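PDB 3VNX: ferritin from Ulva pertusa, which stores iron inside a hollow 24-subunit shell and, as a ferroxidase, oxidises iron(II) to iron(III). Local coordinates for the interface of chains A and B. Residues are numbered along the deposited sequence; one frame, centred on the assembly and turned at random. Chains: chain A/B, ferritin.

The interface of chains A and B. Residues chain A 49-50, 53, 57, 110; chain B 9, 11.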
# COMPACT_ATOMS: atom_id res chain seq x y z
N ASN A 49 35.44 -36.74 -20.64
CA ASN A 49 35.08 -38.13 -20.37
C ASN A 49 35.22 -38.50 -18.91
O ASN A 49 34.47 -39.32 -18.39
CB ASN A 49 35.89 -39.09 -21.25
CG ASN A 49 35.57 -40.56 -20.97
OD1 ASN A 49 36.41 -41.31 -20.46
ND2 ASN A 49 34.34 -40.98 -21.29
N ILE A 50 36.20 -37.88 -18.24
CA ILE A 50 36.45 -38.17 -16.83
C ILE A 50 35.31 -37.64 -15.94
O ILE A 50 34.87 -38.31 -15.00
CB ILE A 50 37.81 -37.60 -16.40
CG1 ILE A 50 38.92 -38.27 -17.20
CG2 ILE A 50 38.03 -37.78 -14.89
CD1 ILE A 50 40.31 -37.95 -16.74
N THR A 53 32.22 -39.70 -16.71
CA THR A 53 32.27 -41.00 -16.03
C THR A 53 31.92 -40.86 -14.55
O THR A 53 31.10 -41.62 -14.01
CB THR A 53 33.67 -41.67 -16.12
OG1 THR A 53 33.93 -42.05 -17.48
CG2 THR A 53 33.73 -42.91 -15.25
N VAL A 57 29.07 -42.63 -12.18
CA VAL A 57 29.37 -43.34 -10.95
C VAL A 57 28.57 -42.76 -9.80
O VAL A 57 27.98 -43.50 -9.00
CB VAL A 57 30.85 -43.21 -10.60
CG1 VAL A 57 31.10 -43.80 -9.22
CG2 VAL A 57 31.70 -43.88 -11.66
N ALA A 110 32.01 -46.75 -19.18
CA ALA A 110 31.95 -48.08 -18.59
C ALA A 110 30.83 -48.17 -17.54
O ALA A 110 30.50 -47.19 -16.88
CB ALA A 110 33.29 -48.43 -17.96
N PHE B 9 38.73 -45.45 -19.70
CA PHE B 9 38.75 -44.92 -18.34
C PHE B 9 37.97 -45.84 -17.40
O PHE B 9 36.73 -45.94 -17.47
CB PHE B 9 38.26 -43.48 -18.25
CG PHE B 9 38.38 -42.88 -16.87
CD1 PHE B 9 37.26 -42.34 -16.23
CD2 PHE B 9 39.59 -42.89 -16.20
CE1 PHE B 9 37.36 -41.79 -14.94
CE2 PHE B 9 39.71 -42.35 -14.92
CZ PHE B 9 38.59 -41.80 -14.29
N PRO B 11 37.45 -46.00 -13.74
CA PRO B 11 37.51 -45.24 -12.49
C PRO B 11 37.84 -46.12 -11.30
O PRO B 11 38.63 -45.73 -10.45
CB PRO B 11 36.09 -44.69 -12.36
CG PRO B 11 35.25 -45.54 -13.27
CD PRO B 11 36.15 -45.84 -14.41
O HOH W 1 33.83 -44.83 -18.00
O HOH W 2 36.18 -44.51 -20.93
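The phenyl ring of B:Phe9, in the N-terminal extension of chain B, lies against the outer flank of chain A helix 38-66 and turns its CD1-CE1 edge to A:Thr53. CB of A:Thr53 sits in the plane of the ring at this edge, 3.7 Å from B:Phe9 CD1. One helical turn earlier, A:Ile50 offers its CG2 branch to the far end of the same ring, 4.1 Å from B:Phe9 CE1 and about as near to CZ. The gamma-methyl of A:Thr53 also reaches B:Pro11; with CG2 anti to its own backbone nitrogen, the methyl points towards the pyrrolidine ring and meets CG at 3.6 Å. B:Pro11 in turn places its nitrogen over one face of the B:Phe9 ring, so the two extension residues present a joint apolar surface, with A:Val57 at its margin.

Two waters link polar groups of the two chains in this patch. The hydroxyl OG1 of A:Thr53, beside the backbone N and anti to the carbonyl carbon (chi1 -68°), is thereby turned back along the helix and hydrogen-bonds to the carbonyl O of A:Asn49 at 2.9 Å, the donor tilted 29° from the carbonyl plane; it also meets a water at 2.8 Å. That water joins the backbone N of A:Ala110 to the carbonyl O of B:Phe9. A second water bridges the side-chain OD1 of A:Asn49 and the backbone N of B:Phe9, 3.0 Å from the latter. Replacing A:Thr53 with glycine would probably leave a gap beside B:Phe9 and B:Pro11 and deprive the bridging water of its hydroxyl partner. Apolar packing and water bridges together dock the extension peptide on a neighbouring subunit, in keeping with its contribution to the stability of the ferritin shell.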